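Local coordinates for beta-1,4-mannanase (Caldicellulosiruptor saccharolyticus, PDB 1PMH), which probably binds mannan chains as the carbohydrate-binding module of a beta-1,4-mannanase, here holding mannohexaose on a jelly-roll beta-sandwich, at residues 50-55 against 167-172; 58-63 against 163-168; 103-108 against 120-125. All coordinates share one frame; numbering follows the deposited sequence.

The three contacts form one connected region of the beta-sandwich, and they differ in how close they come to the sugar. Contacts 2 and 3 both touch the same two mannose units and share a sheet, where strand 102-109 runs beside strand 153-165; their centres are about 10 Å apart, and Ala-163 O lies 2.9 Å from Ala-104 N. Contact 1 belongs to the opposite sheet, about 9 Å from contact 2 between centres. These two share Ser-167 and Asn-168, and Asn-55 N reaches Asp-61 OD2 at 2.8 Å. Contact 1 meets contact 3 through Phe-54 CE2, 3.8 Å from Phe-103 CB, and the Ser-167 side chain stays about 12 Å from a bound alpha-mannose.

Contact 1: residues 50-55 against 167-172; sequences LDVEFN and SNYKGP
Val-52 and Gly-171 form the central hydrogen-bonded pair of this antiparallel contact, with Val-52 N donating to Gly-171 O at 2.9 Å and Gly-171 N returning a bond to Val-52 O. Two residues on, Phe-54 N donates to Tyr-169 O at 2.9 Å.

The tight side of the contact is the one that carries Val-52. Its CG2 meets the edge of the Tyr-169 ring, 3.8 Å from CD2, while the Tyr-169 hydroxyl donates to Pro-172 O (OH to O 2.7 Å) and so fixes the far end of the ring. A CB at position 171 would clash with that hydroxyl, consistent with glycine there. Phe-54 completes this side: its CD2 edge comes within 3.4 Å of Ser-167 OG, close to the ring plane. With OG anti to its own backbone N (chi1 176°), Ser-167 also accepts from Tyr-169 N at 3.0 Å, closing an ST turn. An alanine here would probably leave Tyr-169 N without its acceptor, let the turn slacken and open a small gap beside the edge of Phe-54.

The other side is looser and faces solvent. Glu-53 OE1 and Lys-170 NZ make only a long salt bridge of 3.9 Å, and the aliphatic part of the lysine passes Glu-53 CB. Asp-51 OD1 merely brushes Pro-172 CB, its stronger partner being Arg-49. At the loop end a water joins Asn-55 O to Ser-167 N.

The segment 167-172 connects strand 153-165 of one sheet to strand 172-181 of the other. Three backbone bonds and the apolar packing of Val-52 and Phe-54 join it to residues 50-55, while the two hydroxyls hold the loop in its own shape; the charged pair on the outer side probably contributes little.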
loop_
_atom_site.group_PDB
_atom_site.type_symbol
_atom_site.label_atom_id
_atom_site.label_comp_id
_atom_site.label_asym_id
_atom_site.label_seq_id
_atom_site.Cartn_x
_atom_site.Cartn_y
_atom_site.Cartn_z
ATOM N N LEU A 50 -9.119 0.544 -0.651
ATOM C CA LEU A 50 -9.015 1.937 -0.226
ATOM C C LEU A 50 -9.878 2.742 -1.178
ATOM O O LEU A 50 -9.587 2.840 -2.357
ATOM C CB LEU A 50 -7.565 2.397 -0.327
ATOM C CG LEU A 50 -6.503 1.521 0.333
ATOM C CD1 LEU A 50 -5.099 2.056 0.036
ATOM C CD2 LEU A 50 -6.776 1.371 1.801
ATOM N N ASP A 51 -10.974 3.279 -0.685
ATOM C CA ASP A 51 -11.787 4.198 -1.517
ATOM C C ASP A 51 -11.206 5.567 -1.400
ATOM O O ASP A 51 -11.147 6.097 -0.296
ATOM C CB ASP A 51 -13.240 4.147 -1.049
ATOM C CG ASP A 51 -13.845 2.795 -1.309
ATOM O OD1 ASP A 51 -13.880 2.423 -2.508
ATOM O OD2 ASP A 51 -14.270 2.084 -0.391
ATOM N N VAL A 52 -10.653 6.102 -2.496
ATOM C CA VAL A 52 -9.950 7.382 -2.500
ATOM C C VAL A 52 -10.733 8.391 -3.342
ATOM O O VAL A 52 -11.491 8.050 -4.260
ATOM C CB VAL A 52 -8.481 7.271 -2.962
ATOM C CG1 VAL A 52 -7.784 6.182 -2.261
ATOM C CG2 VAL A 52 -8.358 7.097 -4.456
ATOM N N GLU A 53 -10.477 9.649 -3.014
ATOM C CA GLU A 53 -10.904 10.781 -3.801
ATOM C C GLU A 53 -9.780 11.790 -3.888
ATOM O O GLU A 53 -9.293 12.250 -2.863
ATOM C CB GLU A 53 -12.144 11.443 -3.196
ATOM C CG GLU A 53 -13.324 10.526 -2.907
ATOM C CD GLU A 53 -14.526 11.264 -2.366
ATOM O OE1 GLU A 53 -14.561 12.509 -2.446
ATOM O OE2 GLU A 53 -15.460 10.575 -1.902
ATOM N N PHE A 54 -9.366 12.107 -5.103
ATOM C CA PHE A 54 -8.344 13.116 -5.316
ATOM C C PHE A 54 -8.983 14.350 -5.932
ATOM O O PHE A 54 -9.909 14.223 -6.716
ATOM C CB PHE A 54 -7.203 12.606 -6.194
ATOM C CG PHE A 54 -6.458 11.406 -5.659
ATOM C CD1 PHE A 54 -6.078 11.335 -4.343
ATOM C CD2 PHE A 54 -6.113 10.385 -6.504
ATOM C CE1 PHE A 54 -5.304 10.257 -3.902
ATOM C CE2 PHE A 54 -5.352 9.313 -6.068
ATOM C CZ PHE A 54 -4.976 9.255 -4.763
ATOM N N ASN A 55 -8.422 15.507 -5.582
ATOM C CA ASN A 55 -8.879 16.808 -6.104
ATOM C C ASN A 55 -7.892 17.321 -7.155
ATOM O O ASN A 55 -6.697 17.450 -6.884
ATOM C CB ASN A 55 -8.914 17.774 -4.928
ATOM C CG ASN A 55 -9.603 19.093 -5.274
ATOM O OD1 ASN A 55 -9.395 19.610 -6.359
ATOM N ND2 ASN A 55 -10.471 19.583 -4.384
ATOM N N SER A 167 -4.800 14.935 -9.656
ATOM C CA SER A 167 -5.694 13.867 -10.084
ATOM C C SER A 167 -7.143 14.202 -9.734
ATOM O O SER A 167 -7.431 14.770 -8.686
ATOM C CB SER A 167 -5.313 12.566 -9.383
ATOM O OG SER A 167 -6.196 11.506 -9.690
ATOM N N ASN A 168 -8.065 13.738 -10.579
ATOM C CA ASN A 168 -9.489 13.713 -10.264
ATOM C C ASN A 168 -10.029 12.307 -10.076
ATOM O O ASN A 168 -11.259 12.095 -10.094
ATOM C CB ASN A 168 -10.322 14.465 -11.300
ATOM C CG ASN A 168 -10.264 13.867 -12.672
ATOM O OD1 ASN A 168 -9.552 12.858 -12.888
ATOM N ND2 ASN A 168 -10.928 14.369 -13.628
ATOM N N TYR A 169 -9.152 11.328 -9.867
ATOM C CA TYR A 169 -9.628 9.959 -9.654
ATOM C C TYR A 169 -10.430 9.836 -8.365
ATOM O O TYR A 169 -9.980 10.280 -7.326
ATOM C CB TYR A 169 -8.400 9.011 -9.646
ATOM C CG TYR A 169 -8.767 7.549 -9.484
ATOM C CD1 TYR A 169 -9.386 6.834 -10.501
ATOM C CD2 TYR A 169 -8.619 6.909 -8.270
ATOM C CE1 TYR A 169 -9.749 5.532 -10.335
ATOM C CE2 TYR A 169 -8.956 5.571 -8.109
ATOM C CZ TYR A 169 -9.559 4.899 -9.131
ATOM O OH TYR A 169 -9.977 3.607 -9.010
ATOM N N LYS A 170 -11.587 9.191 -8.460
ATOM C CA LYS A 170 -12.442 8.859 -7.329
ATOM C C LYS A 170 -12.825 7.424 -7.539
ATOM O O LYS A 170 -13.606 7.093 -8.404
ATOM C CB LYS A 170 -13.657 9.759 -7.294
ATOM C CG LYS A 170 -13.277 11.218 -7.120
ATOM C CD LYS A 170 -14.500 12.051 -6.824
ATOM C CE LYS A 170 -14.262 13.545 -6.807
ATOM N NZ LYS A 170 -15.153 14.266 -5.826
ATOM N N GLY A 171 -12.308 6.528 -6.748
ATOM C CA GLY A 171 -12.513 5.099 -6.929
ATOM C C GLY A 171 -11.587 4.338 -6.005
ATOM O O GLY A 171 -10.855 4.919 -5.186
ATOM N N PRO A 172 -11.633 3.018 -6.115
ATOM C CA PRO A 172 -10.779 2.193 -5.267
ATOM C C PRO A 172 -9.340 2.093 -5.739
ATOM O O PRO A 172 -9.049 2.147 -6.940
ATOM C CB PRO A 172 -11.472 0.847 -5.321
ATOM C CG PRO A 172 -12.114 0.794 -6.660
ATOM C CD PRO A 172 -12.580 2.208 -6.915
HETATM O O HOH W 1 -4.847 15.345 -6.723
#

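Contact 2: residues 58-63 against 163-168. With BMA (beta-D-mannopyranose), chain B; BMA (beta-D-mannopyranose), chain C; EDO (1,2-ethanediol), chain D.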
loop_
_atom_site.group_PDB
_atom_site.type_symbol
_atom_site.label_atom_id
_atom_site.label_comp_id
_atom_site.label_asym_id
_atom_site.label_seq_id
_atom_site.Cartn_x
_atom_site.Cartn_y
_atom_site.Cartn_z
ATOM N N ASN A 58 -5.127 20.056 -6.576
ATOM C CA ASN A 58 -4.117 19.832 -5.571
ATOM C C ASN A 58 -2.989 18.986 -6.141
ATOM O O ASN A 58 -3.276 17.857 -6.532
ATOM C CB ASN A 58 -4.827 19.158 -4.397
ATOM C CG ASN A 58 -3.936 19.039 -3.150
ATOM O OD1 ASN A 58 -2.721 19.118 -3.296
ATOM N ND2 ASN A 58 -4.521 18.858 -2.059
ATOM N N GLY A 59 -1.751 19.524 -6.155
ATOM C CA GLY A 59 -0.618 18.788 -6.666
ATOM C C GLY A 59 -0.057 17.767 -5.712
ATOM O O GLY A 59 0.850 17.045 -6.104
ATOM N N TRP A 60 -0.553 17.747 -4.476
ATOM C CA TRP A 60 -0.100 16.748 -3.488
ATOM C C TRP A 60 -1.237 16.485 -2.494
ATOM O O TRP A 60 -1.214 16.954 -1.356
ATOM C CB TRP A 60 1.192 17.218 -2.811
ATOM C CG TRP A 60 1.841 16.085 -2.096
ATOM C CD1 TRP A 60 1.716 15.816 -0.777
ATOM C CD2 TRP A 60 2.636 15.044 -2.645
ATOM N NE1 TRP A 60 2.411 14.675 -0.460
ATOM C CE2 TRP A 60 2.979 14.170 -1.593
ATOM C CE3 TRP A 60 3.138 14.779 -3.920
ATOM C CZ2 TRP A 60 3.810 13.061 -1.782
ATOM C CZ3 TRP A 60 3.934 13.698 -4.097
ATOM C CH2 TRP A 60 4.252 12.844 -3.047
ATOM N N ASP A 61 -2.209 15.672 -2.907
ATOM C CA ASP A 61 -3.416 15.435 -2.134
ATOM C C ASP A 61 -3.225 14.151 -1.316
ATOM O O ASP A 61 -3.559 13.049 -1.769
ATOM C CB ASP A 61 -4.602 15.334 -3.093
ATOM C CG ASP A 61 -5.935 15.389 -2.419
ATOM O OD1 ASP A 61 -6.048 15.342 -1.174
ATOM O OD2 ASP A 61 -6.970 15.488 -3.130
ATOM N N GLN A 62 -2.626 14.307 -0.144
ATOM C CA GLN A 62 -1.995 13.227 0.590
ATOM C C GLN A 62 -2.930 12.532 1.569
ATOM O O GLN A 62 -3.804 13.157 2.175
ATOM C CB GLN A 62 -0.806 13.825 1.377
ATOM C CG GLN A 62 0.102 12.842 2.090
ATOM C CD GLN A 62 1.189 13.531 2.866
ATOM O OE1 GLN A 62 1.920 14.389 2.329
ATOM N NE2 GLN A 62 1.352 13.183 4.125
ATOM N N GLY A 63 -2.714 11.231 1.762
ATOM C CA GLY A 63 -3.349 10.445 2.795
ATOM C C GLY A 63 -2.367 9.376 3.231
ATOM O O GLY A 63 -1.542 8.945 2.437
ATOM N N ALA A 163 -0.681 10.136 -2.654
ATOM C CA ALA A 163 -0.915 11.566 -2.867
ATOM C C ALA A 163 -1.330 11.810 -4.294
ATOM O O ALA A 163 -0.593 11.544 -5.236
ATOM C CB ALA A 163 0.330 12.413 -2.537
ATOM N N GLY A 164 -2.535 12.339 -4.454
ATOM C CA GLY A 164 -2.964 12.744 -5.791
ATOM C C GLY A 164 -2.110 13.907 -6.300
ATOM O O GLY A 164 -1.858 14.863 -5.600
ATOM N N GLN A 165 -1.699 13.815 -7.544
ATOM C CA GLN A 165 -0.895 14.871 -8.187
ATOM C C GLN A 165 -1.721 15.433 -9.330
ATOM O O GLN A 165 -1.712 14.973 -10.457
ATOM C CB GLN A 165 0.443 14.331 -8.674
ATOM C CG GLN A 165 1.383 13.863 -7.570
ATOM C CD GLN A 165 2.686 13.361 -8.081
ATOM O OE1 GLN A 165 2.751 12.182 -8.467
ATOM N NE2 GLN A 165 3.679 14.183 -8.138
ATOM N N ASN A 166 -2.537 16.422 -8.966
ATOM C CA ASN A 166 -3.516 16.998 -9.897
ATOM C C ASN A 166 -4.411 15.919 -10.473
ATOM O O ASN A 166 -4.810 15.994 -11.621
ATOM C CB ASN A 166 -2.858 17.830 -10.997
ATOM C CG ASN A 166 -1.890 18.835 -10.426
ATOM O OD1 ASN A 166 -2.305 19.620 -9.593
ATOM N ND2 ASN A 166 -0.607 18.683 -10.694
ATOM N N SER A 167 -4.800 14.935 -9.656
ATOM C CA SER A 167 -5.694 13.867 -10.084
ATOM C C SER A 167 -7.143 14.202 -9.734
ATOM O O SER A 167 -7.431 14.770 -8.686
ATOM C CB SER A 167 -5.313 12.566 -9.383
ATOM O OG SER A 167 -6.196 11.506 -9.690
ATOM N N ASN A 168 -8.065 13.738 -10.579
ATOM C CA ASN A 168 -9.489 13.713 -10.264
ATOM C C ASN A 168 -10.029 12.307 -10.076
ATOM O O ASN A 168 -11.259 12.095 -10.094
ATOM C CB ASN A 168 -10.322 14.465 -11.300
ATOM C CG ASN A 168 -10.264 13.867 -12.672
ATOM O OD1 ASN A 168 -9.552 12.858 -12.888
ATOM N ND2 ASN A 168 -10.928 14.369 -13.628
HETATM C C1 BMA B . 6.874 16.577 -3.308
HETATM C C2 BMA B . 8.068 15.728 -2.941
HETATM C C3 BMA B . 7.647 14.774 -1.832
HETATM C C4 BMA B . 6.904 15.498 -0.752
HETATM C C5 BMA B . 5.747 16.353 -1.287
HETATM C C6 BMA B . 5.010 17.161 -0.250
HETATM O O2 BMA B . 9.097 16.564 -2.447
HETATM O O3 BMA B . 8.742 14.002 -1.350
HETATM O O4 BMA B . 6.372 14.481 0.063
HETATM O O5 BMA B . 6.261 17.254 -2.256
HETATM O O6 BMA B . 5.901 17.964 0.493
HETATM C C1 BMA C . 6.408 14.741 1.436
HETATM C C2 BMA C . 5.440 13.836 2.134
HETATM C C3 BMA C . 5.556 14.109 3.630
HETATM C C4 BMA C . 7.026 13.989 4.067
HETATM C C5 BMA C . 7.939 14.809 3.180
HETATM C C6 BMA C . 9.387 14.532 3.544
HETATM O O2 BMA C . 5.772 12.493 1.866
HETATM O O3 BMA C . 4.656 13.236 4.325
HETATM O O4 BMA C . 7.183 14.589 5.324
HETATM O O5 BMA C . 7.749 14.477 1.830
HETATM O O6 BMA C . 10.176 15.443 2.864
HETATM C C1 EDO D . -10.488 14.469 -0.435
HETATM O O1 EDO D . -10.260 14.896 0.884
HETATM C C2 EDO D . -9.094 14.448 -1.005
HETATM O O2 EDO D . -9.326 15.066 -2.237
HETATM O O HOH W 1 -4.847 15.345 -6.723
HETATM O O HOH W 2 3.240 17.090 -7.355
#
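Trp-60 lies with one ring face on Ala-163 and the other against a mannose. Its CB points away from segment 163-168; CG is anti to the backbone N (chi1 -165°), and from there the indole comes back over Ala-163. CG and CD1 face C6 of the chain B mannose. NE1 also nears that C6, and in the ring plane it donates to Gln-62 OE1 at 2.8 Å, which resists rotation of the indole. CD2 and, at longer range, CE3 sit between Ala-163 CB and sugar C5, which stands over the ring centre. CE2 is pressed to 3.3 Å from Ala-163 CB, which makes a CH-pi contact with the six-membered ring (CB to centroid 3.5 Å). CZ2 comes within 3.5 Å of the sugar O4, and CZ3 has Gln-165 NE2 at its edge, while Gln-165 OE1 accepts from Asn-121 N. At the tip, CH2 lies near Ala-163 CB and sugar C3.

In the backbone, Trp-60 and Asp-61 both face Gly-164 in a classic beta bulge. The tryptophan thus forms a sugar platform just before strand 61-68, backed by strand 153-165 and touching Ala-104 of strand 102-109.

Contact 3: residues 103-108 against 120-125. Unlike the reference sequence in segment 103-108: Ala-104 (reference Pro). With BMA (beta-D-mannopyranose), chain C; BMA (beta-D-mannopyranose), chain B.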
loop_
_atom_site.group_PDB
_atom_site.type_symbol
_atom_site.label_atom_id
_atom_site.label_comp_id
_atom_site.label_asym_id
_atom_site.label_seq_id
_atom_site.Cartn_x
_atom_site.Cartn_y
_atom_site.Cartn_z
ATOM N N PHE A 103 -0.860 9.887 -9.512
ATOM C CA PHE A 103 -0.634 9.894 -8.087
ATOM C C PHE A 103 0.757 9.388 -7.764
ATOM O O PHE A 103 1.412 8.735 -8.556
ATOM C CB PHE A 103 -1.741 9.142 -7.318
ATOM C CG PHE A 103 -1.707 7.638 -7.409
ATOM C CD1 PHE A 103 -1.022 6.899 -6.488
ATOM C CD2 PHE A 103 -2.418 6.960 -8.391
ATOM C CE1 PHE A 103 -0.977 5.534 -6.528
ATOM C CE2 PHE A 103 -2.393 5.587 -8.430
ATOM C CZ PHE A 103 -1.652 4.886 -7.500
ATOM N N ALA A 104 1.178 9.721 -6.554
ATOM C CA ALA A 104 2.431 9.260 -5.977
ATOM C C ALA A 104 2.122 8.342 -4.807
ATOM O O ALA A 104 1.070 8.441 -4.177
ATOM C CB ALA A 104 3.239 10.463 -5.509
ATOM N N TYR A 105 3.048 7.474 -4.481
ATOM C CA TYR A 105 2.974 6.695 -3.272
ATOM C C TYR A 105 4.353 6.562 -2.661
ATOM O O TYR A 105 5.395 6.676 -3.324
ATOM C CB TYR A 105 2.281 5.338 -3.455
ATOM C CG TYR A 105 3.137 4.371 -4.220
ATOM C CD1 TYR A 105 4.029 3.567 -3.562
ATOM C CD2 TYR A 105 3.093 4.272 -5.598
ATOM C CE1 TYR A 105 4.876 2.694 -4.246
ATOM C CE2 TYR A 105 3.901 3.407 -6.302
ATOM C CZ TYR A 105 4.843 2.660 -5.626
ATOM O OH TYR A 105 5.684 1.785 -6.263
ATOM N N LYS A 106 4.349 6.318 -1.359
ATOM C CA LYS A 106 5.551 6.028 -0.582
ATOM C C LYS A 106 5.269 4.852 0.336
ATOM O O LYS A 106 4.164 4.700 0.821
ATOM C CB LYS A 106 6.014 7.217 0.240
ATOM C CG LYS A 106 6.191 8.508 -0.517
ATOM C CD LYS A 106 6.874 9.590 0.293
ATOM C CE LYS A 106 7.239 10.816 -0.544
ATOM N NZ LYS A 106 7.950 11.825 0.312
ATOM N N VAL A 107 6.327 4.082 0.589
ATOM C CA VAL A 107 6.306 2.996 1.549
ATOM C C VAL A 107 7.337 3.343 2.621
ATOM O O VAL A 107 8.500 3.620 2.279
ATOM C CB VAL A 107 6.621 1.662 0.879
ATOM C CG1 VAL A 107 6.646 0.548 1.903
ATOM C CG2 VAL A 107 5.598 1.350 -0.207
ATOM N N VAL A 108 6.897 3.348 3.869
ATOM C CA VAL A 108 7.633 3.930 4.976
ATOM C C VAL A 108 7.588 2.999 6.174
ATOM O O VAL A 108 6.550 2.426 6.489
ATOM C CB VAL A 108 6.972 5.264 5.353
ATOM C CG1 VAL A 108 7.494 5.897 6.599
ATOM C CG2 VAL A 108 7.070 6.248 4.193
ATOM N N PHE A 120 6.466 8.521 -8.241
ATOM C CA PHE A 120 5.702 9.701 -8.577
ATOM C C PHE A 120 5.045 9.551 -9.937
ATOM O O PHE A 120 5.508 8.812 -10.780
ATOM C CB PHE A 120 6.627 10.940 -8.593
ATOM C CG PHE A 120 7.222 11.217 -7.258
ATOM C CD1 PHE A 120 8.364 10.546 -6.813
ATOM C CD2 PHE A 120 6.667 12.176 -6.456
ATOM C CE1 PHE A 120 8.855 10.823 -5.560
ATOM C CE2 PHE A 120 7.176 12.457 -5.222
ATOM C CZ PHE A 120 8.245 11.755 -4.742
ATOM N N ASN A 121 3.961 10.299 -10.122
ATOM C CA ASN A 121 3.294 10.410 -11.419
ATOM C C ASN A 121 2.848 9.078 -11.988
ATOM O O ASN A 121 3.021 8.816 -13.187
ATOM C CB ASN A 121 4.177 11.171 -12.402
ATOM C CG ASN A 121 4.491 12.549 -11.907
ATOM O OD1 ASN A 121 5.632 12.844 -11.610
ATOM N ND2 ASN A 121 3.451 13.355 -11.710
ATOM N N ILE A 122 2.315 8.245 -11.119
ATOM C CA ILE A 122 1.721 6.993 -11.569
ATOM C C ILE A 122 0.428 7.299 -12.326
ATOM O O ILE A 122 -0.461 8.012 -11.837
ATOM C CB ILE A 122 1.384 6.081 -10.357
ATOM C CG1 ILE A 122 2.653 5.716 -9.597
ATOM C CG2 ILE A 122 0.624 4.835 -10.763
ATOM C CD1 ILE A 122 3.671 4.904 -10.374
ATOM N N THR A 123 0.344 6.712 -13.516
ATOM C CA THR A 123 -0.856 6.750 -14.331
ATOM C C THR A 123 -1.223 5.328 -14.766
ATOM O O THR A 123 -0.536 4.382 -14.410
ATOM C CB THR A 123 -0.658 7.633 -15.568
ATOM O OG1 THR A 123 0.368 7.051 -16.378
ATOM C CG2 THR A 123 -0.180 9.034 -15.183
ATOM N N ALA A 124 -2.288 5.187 -15.552
ATOM C CA ALA A 124 -2.850 3.860 -15.814
ATOM C C ALA A 124 -1.885 2.945 -16.554
ATOM O O ALA A 124 -2.037 1.732 -16.448
ATOM C CB ALA A 124 -4.163 3.953 -16.582
ATOM N N ASN A 125 -0.931 3.480 -17.299
ATOM C CA ASN A 125 -0.008 2.660 -18.051
ATOM C C ASN A 125 1.249 2.278 -17.257
ATOM O O ASN A 125 2.169 1.681 -17.798
ATOM C CB ASN A 125 0.219 3.239 -19.457
ATOM C CG ASN A 125 -1.048 3.138 -20.332
ATOM O OD1 ASN A 125 -1.738 2.108 -20.352
ATOM N ND2 ASN A 125 -1.370 4.220 -21.032
HETATM C C1 BMA C . 6.408 14.741 1.436
HETATM C C2 BMA C . 5.440 13.836 2.134
HETATM C C3 BMA C . 5.556 14.109 3.630
HETATM C C4 BMA C . 7.026 13.989 4.067
HETATM C C5 BMA C . 7.939 14.809 3.180
HETATM C C6 BMA C . 9.387 14.532 3.544
HETATM O O2 BMA C . 5.772 12.493 1.866
HETATM O O3 BMA C . 4.656 13.236 4.325
HETATM O O4 BMA C . 7.183 14.589 5.324
HETATM O O5 BMA C . 7.749 14.477 1.830
HETATM O O6 BMA C . 10.176 15.443 2.864
HETATM C C1 BMA B . 6.874 16.577 -3.308
HETATM C C2 BMA B . 8.068 15.728 -2.941
HETATM C C3 BMA B . 7.647 14.774 -1.832
HETATM C C4 BMA B . 6.904 15.498 -0.752
HETATM C C5 BMA B . 5.747 16.353 -1.287
HETATM C C6 BMA B . 5.010 17.161 -0.250
HETATM O O2 BMA B . 9.097 16.564 -2.447
HETATM O O3 BMA B . 8.742 14.002 -1.350
HETATM O O4 BMA B . 6.372 14.481 0.063
HETATM O O5 BMA B . 6.261 17.254 -2.256
HETATM O O6 BMA B . 5.901 17.964 0.493
#
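Phe-103 pairs with Ile-122 as an antiparallel hydrogen-bonded couple, Ile-122 N reaching Phe-103 O at 2.8 Å with Phe-103 N bonded back to Ile-122 O, and because Asn-121 also faces Phe-103 the hairpin carries a G1 beta bulge.

Ile-122 fills the side that looks into the sandwich. Its CB stands over the centre of the Phe-103 ring, 4.2 Å from the centroid and only 8° off the ring normal, in a CH-pi contact; CG2 comes to 3.9 Å from CE2 nearer the rim. In Phe-103, chi1 of 74° puts CG between the backbone N and the carbonyl carbon, and chi2 of 91° turns the ring face to Ile-122. The other branch, Ile-122 CG1, meets the edge of the Tyr-105 ring, 4.2 Å from CE2, while the tyrosine hydroxyl goes to Glu-119. Met-89 of the opposite sheet touches both aromatic side chains.

On the sugar side Ala-104 CB packs 3.9 Å from Phe-120 CD2; this alanine stands where the reference sequence has proline. Farther out, Phe-120 CE2 lies 4.1 Å from C2 and C3 of the chain B mannose. The Lys-106 chain is extended beyond CG and passes the ring loosely, CE to Phe-120 CZ being 4.4 Å. Its NZ reaches the junction of two sugars: it donates to O3 and O4 of the chain B mannose, and to O2 of the chain C mannose at 2.8 Å, with a weak bond to O5 of the latter.

Glu-115 adds a salt bridge to the same ammonium group and would be expected to favour its positive charge; with three protons for five acceptors, the bonds must be partly shared. The hairpin therefore has two chemistries: apolar contacts join its two strands, with Met-89 beside Phe-103 and Tyr-105, while one lysine tip grips the ligand across a glycosidic link, at O4.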